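Local structure of aldose 1-epimerase (Caenorhabditis elegans, 1LUR) at residues His158-Pro164 and Leu321-Tyr327; Leu107-Glu113 and Phe124-Ala128. The protein probably catalyses the interconversion of the alpha and beta anomers of aldose sugars such as galactose. Residues are numbered along the deposited sequence.

Interaction 1: residues His158-Pro164 and Leu321-Tyr327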
ATOM      1  N   HIS A 158     -10.967  -7.102  -4.092  1.00 24.55           N
ATOM      2  CA  HIS A 158     -11.865  -8.245  -4.115  1.00 26.40           C
ATOM      3  C   HIS A 158     -11.199  -9.437  -4.792  1.00 25.83           C
ATOM      4  O   HIS A 158     -10.332  -9.261  -5.643  1.00 25.84           O
ATOM      5  CB  HIS A 158     -13.145  -7.887  -4.881  1.00 29.00           C
ATOM      6  CG  HIS A 158     -14.075  -9.046  -5.074  1.00 31.81           C
ATOM      7  ND1 HIS A 158     -14.870  -9.542  -4.061  1.00 32.95           N
ATOM      8  CD2 HIS A 158     -14.319  -9.821  -6.157  1.00 31.60           C
ATOM      9  CE1 HIS A 158     -15.564 -10.571  -4.514  1.00 33.18           C
ATOM     10  NE2 HIS A 158     -15.248 -10.761  -5.783  1.00 34.79           N
ATOM     11  N   ALA A 159     -11.610 -10.644  -4.420  1.00 26.64           N
ATOM     12  CA  ALA A 159     -11.033 -11.841  -5.019  1.00 26.34           C
ATOM     13  C   ALA A 159     -11.771 -13.122  -4.669  1.00 27.54           C
ATOM     14  O   ALA A 159     -12.465 -13.204  -3.657  1.00 27.58           O
ATOM     15  CB  ALA A 159      -9.557 -11.975  -4.618  1.00 26.89           C
ATOM     16  N   THR A 160     -11.600 -14.118  -5.534  1.00 27.86           N
ATOM     17  CA  THR A 160     -12.205 -15.433  -5.377  1.00 27.85           C
ATOM     18  C   THR A 160     -11.160 -16.428  -5.875  1.00 28.65           C
ATOM     19  O   THR A 160     -10.159 -16.031  -6.486  1.00 25.38           O
ATOM     20  CB  THR A 160     -13.491 -15.581  -6.214  1.00 29.28           C
ATOM     21  OG1 THR A 160     -13.208 -15.289  -7.585  1.00 29.67           O
ATOM     22  CG2 THR A 160     -14.561 -14.631  -5.712  1.00 30.20           C
ATOM     23  N   CYS A 161     -11.373 -17.713  -5.613  1.00 29.91           N
ATOM     24  CA  CYS A 161     -10.422 -18.731  -6.055  1.00 30.40           C
ATOM     25  C   CYS A 161     -11.105 -20.062  -6.352  1.00 31.98           C
ATOM     26  O   CYS A 161     -12.238 -20.309  -5.928  1.00 30.73           O
ATOM     27  CB  CYS A 161      -9.356 -18.967  -4.986  1.00 28.81           C
ATOM     28  SG  CYS A 161     -10.007 -19.801  -3.513  1.00 30.90           S
ATOM     29  N   ASP A 162     -10.396 -20.914  -7.082  1.00 32.07           N
ATOM     30  CA  ASP A 162     -10.895 -22.233  -7.448  1.00 33.31           C
ATOM     31  C   ASP A 162     -10.109 -23.232  -6.618  1.00 33.90           C
ATOM     32  O   ASP A 162     -10.568 -24.338  -6.349  1.00 34.33           O
ATOM     33  CB  ASP A 162     -10.656 -22.507  -8.933  1.00 33.55           C
ATOM     34  CG  ASP A 162     -11.498 -21.628  -9.831  1.00 34.20           C
ATOM     35  OD1 ASP A 162     -12.729 -21.617  -9.652  1.00 34.65           O
ATOM     36  OD2 ASP A 162     -10.933 -20.955 -10.718  1.00 35.40           O
ATOM     37  N   THR A 163      -8.914 -22.816  -6.216  1.00 33.51           N
ATOM     38  CA  THR A 163      -8.021 -23.640  -5.414  1.00 32.58           C
ATOM     39  C   THR A 163      -7.579 -22.833  -4.188  1.00 31.02           C
ATOM     40  O   THR A 163      -7.251 -21.651  -4.307  1.00 29.42           O
ATOM     41  CB  THR A 163      -6.786 -24.035  -6.241  1.00 32.51           C
ATOM     42  OG1 THR A 163      -7.215 -24.526  -7.517  1.00 36.06           O
ATOM     43  CG2 THR A 163      -5.987 -25.121  -5.533  1.00 33.15           C
ATOM     44  N   PRO A 164      -7.572 -23.466  -2.999  1.00 29.16           N
ATOM     45  CA  PRO A 164      -7.184 -22.850  -1.724  1.00 27.32           C
ATOM     46  C   PRO A 164      -5.772 -22.280  -1.744  1.00 25.85           C
ATOM     47  O   PRO A 164      -4.851 -22.910  -2.252  1.00 24.04           O
ATOM     48  CB  PRO A 164      -7.290 -24.001  -0.726  1.00 28.49           C
ATOM     49  CG  PRO A 164      -8.235 -24.954  -1.363  1.00 31.32           C
ATOM     50  CD  PRO A 164      -7.867 -24.896  -2.814  1.00 30.85           C
ATOM     51  N   LEU A 321      -7.420 -17.940   1.406  1.00 25.70           N
ATOM     52  CA  LEU A 321      -8.554 -17.601   0.551  1.00 26.30           C
ATOM     53  C   LEU A 321      -8.956 -18.963  -0.004  1.00 27.34           C
ATOM     54  O   LEU A 321      -8.195 -19.578  -0.753  1.00 26.49           O
ATOM     55  CB  LEU A 321      -8.134 -16.670  -0.586  1.00 24.92           C
ATOM     56  CG  LEU A 321      -9.236 -16.369  -1.605  1.00 26.07           C
ATOM     57  CD1 LEU A 321     -10.433 -15.719  -0.893  1.00 25.61           C
ATOM     58  CD2 LEU A 321      -8.700 -15.448  -2.691  1.00 26.17           C
ATOM     59  N   ARG A 322     -10.145 -19.432   0.373  1.00 27.27           N
ATOM     60  CA  ARG A 322     -10.629 -20.731  -0.081  1.00 28.93           C
ATOM     61  C   ARG A 322     -11.866 -20.656  -0.974  1.00 31.45           C
ATOM     62  O   ARG A 322     -12.651 -19.709  -0.882  1.00 29.17           O
ATOM     63  CB  ARG A 322     -10.904 -21.597   1.147  1.00 28.79           C
ATOM     64  CG  ARG A 322      -9.680 -21.710   2.049  1.00 28.35           C
ATOM     65  CD  ARG A 322      -9.964 -22.392   3.377  1.00 29.26           C
ATOM     66  NE  ARG A 322      -8.771 -22.397   4.223  1.00 29.62           N
ATOM     67  CZ  ARG A 322      -7.721 -23.197   4.046  1.00 28.71           C
ATOM     68  NH1 ARG A 322      -7.708 -24.081   3.057  1.00 27.58           N
ATOM     69  NH2 ARG A 322      -6.665 -23.087   4.840  1.00 27.99           N
ATOM     70  N   PRO A 323     -12.048 -21.662  -1.849  1.00 32.62           N
ATOM     71  CA  PRO A 323     -13.174 -21.754  -2.786  1.00 34.59           C
ATOM     72  C   PRO A 323     -14.503 -21.430  -2.125  1.00 35.64           C
ATOM     73  O   PRO A 323     -14.797 -21.916  -1.036  1.00 37.25           O
ATOM     74  CB  PRO A 323     -13.103 -23.202  -3.266  1.00 33.97           C
ATOM     75  CG  PRO A 323     -11.632 -23.485  -3.236  1.00 34.37           C
ATOM     76  CD  PRO A 323     -11.224 -22.884  -1.908  1.00 32.93           C
ATOM     77  N   GLY A 324     -15.302 -20.603  -2.785  1.00 37.81           N
ATOM     78  CA  GLY A 324     -16.590 -20.241  -2.226  1.00 38.65           C
ATOM     79  C   GLY A 324     -16.565 -18.967  -1.407  1.00 39.50           C
ATOM     80  O   GLY A 324     -17.598 -18.310  -1.262  1.00 40.35           O
ATOM     81  N   ASP A 325     -15.405 -18.610  -0.860  1.00 37.62           N
ATOM     82  CA  ASP A 325     -15.320 -17.392  -0.062  1.00 36.34           C
ATOM     83  C   ASP A 325     -14.966 -16.191  -0.923  1.00 34.86           C
ATOM     84  O   ASP A 325     -14.555 -16.331  -2.077  1.00 33.27           O
ATOM     85  CB  ASP A 325     -14.288 -17.532   1.059  1.00 37.31           C
ATOM     86  CG  ASP A 325     -14.674 -18.584   2.083  1.00 39.26           C
ATOM     87  OD1 ASP A 325     -15.887 -18.844   2.255  1.00 41.52           O
ATOM     88  OD2 ASP A 325     -13.766 -19.141   2.730  1.00 39.23           O
ATOM     89  N   HIS A 326     -15.137 -15.004  -0.352  1.00 34.77           N
ATOM     90  CA  HIS A 326     -14.836 -13.779  -1.064  1.00 34.01           C
ATOM     91  C   HIS A 326     -13.884 -12.892  -0.285  1.00 33.45           C
ATOM     92  O   HIS A 326     -14.156 -12.529   0.859  1.00 33.13           O
ATOM     93  CB  HIS A 326     -16.119 -12.986  -1.355  1.00 36.27           C
ATOM     94  CG  HIS A 326     -17.021 -13.633  -2.359  1.00 37.38           C
ATOM     95  ND1 HIS A 326     -17.732 -14.782  -2.090  1.00 39.22           N
ATOM     96  CD2 HIS A 326     -17.321 -13.295  -3.635  1.00 36.65           C
ATOM     97  CE1 HIS A 326     -18.431 -15.125  -3.158  1.00 37.71           C
ATOM     98  NE2 HIS A 326     -18.199 -14.239  -4.110  1.00 37.63           N
ATOM     99  N   TYR A 327     -12.756 -12.556  -0.903  1.00 30.17           N
ATOM    100  CA  TYR A 327     -11.783 -11.694  -0.255  1.00 27.65           C
ATOM    101  C   TYR A 327     -12.423 -10.335  -0.503  1.00 26.75           C
ATOM    102  O   TYR A 327     -12.770 -10.011  -1.644  1.00 23.97           O
ATOM    103  CB  TYR A 327     -10.436 -11.772  -0.968  1.00 25.57           C
ATOM    104  CG  TYR A 327      -9.365 -10.882  -0.382  1.00 21.96           C
ATOM    105  CD1 TYR A 327      -8.388 -11.397   0.476  1.00 20.73           C
ATOM    106  CD2 TYR A 327      -9.303  -9.535  -0.720  1.00 21.04           C
ATOM    107  CE1 TYR A 327      -7.368 -10.585   0.972  1.00 19.35           C
ATOM    108  CE2 TYR A 327      -8.298  -8.712  -0.235  1.00 22.60           C
ATOM    109  CZ  TYR A 327      -7.328  -9.241   0.607  1.00 21.52           C
ATOM    110  OH  TYR A 327      -6.310  -8.431   1.041  1.00 22.06           O
TER
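Cys161 lays its side chain against the bend at Leu321-Pro323: SG is 3.2 Å from Pro323 N, 3.7 Å from Pro323 CD and 4.0 Å from Leu321 CG, so the sulfur sits on backbone as much as on side chains. Beyond it, Pro164 CG meets Pro323 CD at 3.7 Å, and Pro164 CA makes a CA-H...O contact with Leu321 O (3.6 Å). Pro323 occupies the second position of a type II turn from Arg322 to Asp325, closed by Asp325 N to Arg322 O at 3.0 Å; Gly324, with phi +93°, takes the third. The turn leads back to Ala159, which forms an antiparallel hydrogen-bonded pair with Tyr327: Tyr327 N to Ala159 O is 2.8 Å (167°), Ala159 N to Tyr327 O 3.1 Å (139°). On one face of this pair the CB atoms of Ala159 and Tyr327 lie 3.8 Å apart, beside Leu167. The rings of His158 and His326, which leave the strands on the side away from Ala159 CB, meet rim to rim, centroids 5.6 Å apart. Arg322 turns its guanidinium to a salt bridge with Asp85. The arrangement ends an antiparallel strand pairing, 152-160 beside 327-337, within the large beta-sandwich characteristic of the galactose mutarotase fold.

Interaction 2: residues Leu107-Glu113 and Phe124-Ala128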
ATOM      1  N   LEU A 107       1.637  -9.702  -8.381  1.00 24.75           N
ATOM      2  CA  LEU A 107       0.608  -8.876  -9.005  1.00 26.03           C
ATOM      3  C   LEU A 107       1.083  -7.478  -9.391  1.00 25.57           C
ATOM      4  O   LEU A 107       0.642  -6.927 -10.395  1.00 26.15           O
ATOM      5  CB  LEU A 107      -0.614  -8.768  -8.078  1.00 23.50           C
ATOM      6  CG  LEU A 107      -1.223 -10.090  -7.594  1.00 23.05           C
ATOM      7  CD1 LEU A 107      -2.492  -9.801  -6.799  1.00 21.15           C
ATOM      8  CD2 LEU A 107      -1.543 -11.003  -8.784  1.00 21.94           C
ATOM      9  N   GLY A 108       1.984  -6.908  -8.599  1.00 25.75           N
ATOM     10  CA  GLY A 108       2.482  -5.578  -8.901  1.00 27.85           C
ATOM     11  C   GLY A 108       3.294  -5.521 -10.186  1.00 29.44           C
ATOM     12  O   GLY A 108       3.478  -4.442 -10.758  1.00 28.43           O
ATOM     13  N   TYR A 109       3.772  -6.675 -10.648  1.00 29.85           N
ATOM     14  CA  TYR A 109       4.570  -6.729 -11.875  1.00 32.94           C
ATOM     15  C   TYR A 109       3.829  -7.315 -13.059  1.00 33.59           C
ATOM     16  O   TYR A 109       4.450  -7.708 -14.046  1.00 34.06           O
ATOM     17  CB  TYR A 109       5.849  -7.540 -11.646  1.00 33.77           C
ATOM     18  CG  TYR A 109       6.808  -6.885 -10.691  1.00 33.62           C
ATOM     19  CD1 TYR A 109       7.414  -5.673 -11.009  1.00 34.85           C
ATOM     20  CD2 TYR A 109       7.081  -7.454  -9.449  1.00 35.27           C
ATOM     21  CE1 TYR A 109       8.265  -5.039 -10.111  1.00 35.66           C
ATOM     22  CE2 TYR A 109       7.930  -6.828  -8.546  1.00 34.34           C
ATOM     23  CZ  TYR A 109       8.517  -5.618  -8.883  1.00 35.71           C
ATOM     24  OH  TYR A 109       9.340  -4.976  -7.985  1.00 36.16           O
ATOM     25  N   ARG A 110       2.506  -7.375 -12.976  1.00 33.03           N
ATOM     26  CA  ARG A 110       1.738  -7.931 -14.078  1.00 34.23           C
ATOM     27  C   ARG A 110       0.741  -6.945 -14.675  1.00 34.32           C
ATOM     28  O   ARG A 110       0.329  -5.991 -14.025  1.00 34.93           O
ATOM     29  CB  ARG A 110       1.032  -9.200 -13.614  1.00 34.71           C
ATOM     30  CG  ARG A 110       2.020 -10.264 -13.144  1.00 35.45           C
ATOM     31  CD  ARG A 110       1.307 -11.512 -12.725  1.00 33.41           C
ATOM     32  NE  ARG A 110       0.494 -12.027 -13.818  1.00 35.49           N
ATOM     33  CZ  ARG A 110      -0.418 -12.980 -13.680  1.00 34.33           C
ATOM     34  NH1 ARG A 110      -0.631 -13.525 -12.488  1.00 34.62           N
ATOM     35  NH2 ARG A 110      -1.123 -13.379 -14.731  1.00 35.68           N
ATOM     36  N   LYS A 111       0.379  -7.182 -15.931  1.00 34.76           N
ATOM     37  CA  LYS A 111      -0.562  -6.331 -16.640  1.00 34.13           C
ATOM     38  C   LYS A 111      -1.990  -6.778 -16.344  1.00 32.49           C
ATOM     39  O   LYS A 111      -2.414  -7.861 -16.754  1.00 31.13           O
ATOM     40  CB  LYS A 111      -0.291  -6.400 -18.147  1.00 38.92           C
ATOM     41  CG  LYS A 111       1.178  -6.199 -18.520  1.00 41.78           C
ATOM     42  CD  LYS A 111       1.377  -6.134 -20.034  1.00 46.29           C
ATOM     43  CE  LYS A 111       0.875  -4.814 -20.594  1.00 46.85           C
ATOM     44  NZ  LYS A 111       1.626  -3.672 -19.995  1.00 48.23           N
ATOM     45  N   TRP A 112      -2.726  -5.941 -15.619  1.00 29.97           N
ATOM     46  CA  TRP A 112      -4.107  -6.248 -15.265  1.00 27.70           C
ATOM     47  C   TRP A 112      -5.056  -5.848 -16.391  1.00 30.21           C
ATOM     48  O   TRP A 112      -4.756  -4.944 -17.167  1.00 30.22           O
ATOM     49  CB  TRP A 112      -4.516  -5.479 -14.012  1.00 27.29           C
ATOM     50  CG  TRP A 112      -3.776  -5.840 -12.771  1.00 24.38           C
ATOM     51  CD1 TRP A 112      -2.422  -5.830 -12.583  1.00 24.57           C
ATOM     52  CD2 TRP A 112      -4.358  -6.193 -11.514  1.00 22.96           C
ATOM     53  NE1 TRP A 112      -2.125  -6.154 -11.273  1.00 22.35           N
ATOM     54  CE2 TRP A 112      -3.297  -6.378 -10.598  1.00 23.05           C
ATOM     55  CE3 TRP A 112      -5.673  -6.366 -11.070  1.00 21.36           C
ATOM     56  CZ2 TRP A 112      -3.516  -6.726  -9.263  1.00 23.93           C
ATOM     57  CZ3 TRP A 112      -5.889  -6.713  -9.738  1.00 24.58           C
ATOM     58  CH2 TRP A 112      -4.814  -6.888  -8.853  1.00 23.57           C
ATOM     59  N   GLU A 113      -6.203  -6.515 -16.458  1.00 30.92           N
ATOM     60  CA  GLU A 113      -7.207  -6.228 -17.481  1.00 34.41           C
ATOM     61  C   GLU A 113      -8.121  -5.115 -16.974  1.00 33.83           C
ATOM     62  O   GLU A 113      -8.373  -5.011 -15.776  1.00 32.27           O
ATOM     63  CB  GLU A 113      -8.065  -7.468 -17.753  1.00 37.39           C
ATOM     64  CG  GLU A 113      -7.326  -8.623 -18.403  1.00 45.28           C
ATOM     65  CD  GLU A 113      -7.082  -8.390 -19.879  1.00 49.41           C
ATOM     66  OE1 GLU A 113      -8.074  -8.311 -20.634  1.00 52.65           O
ATOM     67  OE2 GLU A 113      -5.905  -8.281 -20.285  1.00 52.13           O
ATOM     68  N   PHE A 124      -9.798  -3.105 -12.303  1.00 30.59           N
ATOM     69  CA  PHE A 124      -8.805  -3.952 -12.953  1.00 30.38           C
ATOM     70  C   PHE A 124      -8.983  -5.370 -12.443  1.00 30.35           C
ATOM     71  O   PHE A 124      -9.417  -5.578 -11.313  1.00 27.80           O
ATOM     72  CB  PHE A 124      -7.383  -3.511 -12.601  1.00 28.93           C
ATOM     73  CG  PHE A 124      -7.059  -2.100 -12.986  1.00 30.35           C
ATOM     74  CD1 PHE A 124      -6.969  -1.107 -12.019  1.00 28.63           C
ATOM     75  CD2 PHE A 124      -6.814  -1.766 -14.316  1.00 31.82           C
ATOM     76  CE1 PHE A 124      -6.635   0.201 -12.367  1.00 30.58           C
ATOM     77  CE2 PHE A 124      -6.481  -0.463 -14.677  1.00 31.13           C
ATOM     78  CZ  PHE A 124      -6.391   0.524 -13.698  1.00 30.36           C
ATOM     79  N   SER A 125      -8.645  -6.350 -13.272  1.00 29.87           N
ATOM     80  CA  SER A 125      -8.778  -7.736 -12.859  1.00 29.68           C
ATOM     81  C   SER A 125      -7.562  -8.506 -13.352  1.00 29.55           C
ATOM     82  O   SER A 125      -6.939  -8.123 -14.336  1.00 29.64           O
ATOM     83  CB  SER A 125     -10.055  -8.352 -13.428  1.00 30.85           C
ATOM     84  OG  SER A 125     -10.260  -9.654 -12.896  1.00 31.11           O
ATOM     85  N   VAL A 126      -7.215  -9.575 -12.645  1.00 27.68           N
ATOM     86  CA  VAL A 126      -6.070 -10.396 -13.014  1.00 28.81           C
ATOM     87  C   VAL A 126      -6.159 -11.741 -12.308  1.00 28.07           C
ATOM     88  O   VAL A 126      -6.762 -11.856 -11.240  1.00 28.39           O
ATOM     89  CB  VAL A 126      -4.738  -9.710 -12.627  1.00 27.34           C
ATOM     90  CG1 VAL A 126      -4.551  -9.730 -11.114  1.00 25.78           C
ATOM     91  CG2 VAL A 126      -3.575 -10.402 -13.328  1.00 29.42           C
ATOM     92  N   ARG A 127      -5.569 -12.763 -12.916  1.00 27.75           N
ATOM     93  CA  ARG A 127      -5.583 -14.095 -12.339  1.00 28.77           C
ATOM     94  C   ARG A 127      -4.159 -14.503 -12.020  1.00 27.78           C
ATOM     95  O   ARG A 127      -3.222 -14.105 -12.710  1.00 28.14           O
ATOM     96  CB  ARG A 127      -6.184 -15.106 -13.319  1.00 29.00           C
ATOM     97  CG  ARG A 127      -7.654 -14.919 -13.597  1.00 31.74           C
ATOM     98  CD  ARG A 127      -8.099 -15.850 -14.722  1.00 36.43           C
ATOM     99  NE  ARG A 127      -9.540 -15.807 -14.930  1.00 38.84           N
ATOM    100  CZ  ARG A 127     -10.428 -16.364 -14.116  1.00 39.82           C
ATOM    101  NH1 ARG A 127     -10.027 -17.020 -13.032  1.00 39.06           N
ATOM    102  NH2 ARG A 127     -11.723 -16.252 -14.383  1.00 41.67           N
ATOM    103  N   ALA A 128      -4.004 -15.308 -10.978  1.00 27.15           N
ATOM    104  CA  ALA A 128      -2.690 -15.774 -10.569  1.00 27.11           C
ATOM    105  C   ALA A 128      -2.803 -17.139  -9.894  1.00 27.06           C
ATOM    106  O   ALA A 128      -3.719 -17.375  -9.109  1.00 27.17           O
ATOM    107  CB  ALA A 128      -2.055 -14.764  -9.610  1.00 26.72           C
TER
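Backbone pairing is confined to one end of the contact. Glu113 and Ser125 form an antiparallel hydrogen-bonded pair, with Glu113 N to Ser125 O at 2.8 Å (163°) and Ser125 N to Glu113 O at 2.9 Å (149°). Apolar packing centres on Val126: its CG1 stands 3.3 Å from the centroid of the six-membered ring of Trp112, only 3° off the ring normal, a clear CH-pi contact, and lies 4.0 Å from Leu107 CD2. That leucine atom also meets Ala128 CB at 3.9 Å. The indole is held in position by Trp112 NE1 donating to Leu107 O (3.0 Å, 161°), a bond within 107-113, and Ile141 and Val143 of the next strand touch the same side chain. The polar contribution is Arg110, whose NH1 gives a weak hydrogen bond to Arg127 O (2.7 Å, 127°) while Val126 CG2 lies over one guanidinium face. Together these features mark a loop folded over a sheet and entering its edge strand, 113-118, at the start of an antiparallel beta hairpin with 121-129.

Both contacts reach the same antiparallel sheet, in which strands 121-129, 138-147, 152-160 and 327-337 are consecutive; strand 138-147 therefore lies between the strands the two contacts use and touches both. Their centres are about 16 Å apart and their nearest atoms about 5 Å, without touching. Interaction 2 is mostly buried and pairs the open end of a local hairpin, its segments 11 residues apart; interaction 1 is partly exposed and pairs segments 157 residues apart in sequence. Each has a single two-bond strand pair, but the surroundings differ: a tryptophan face, aliphatic groups and an arginine in interaction 2, against prolines and a cysteine sulfur packed on a type II turn in interaction 1.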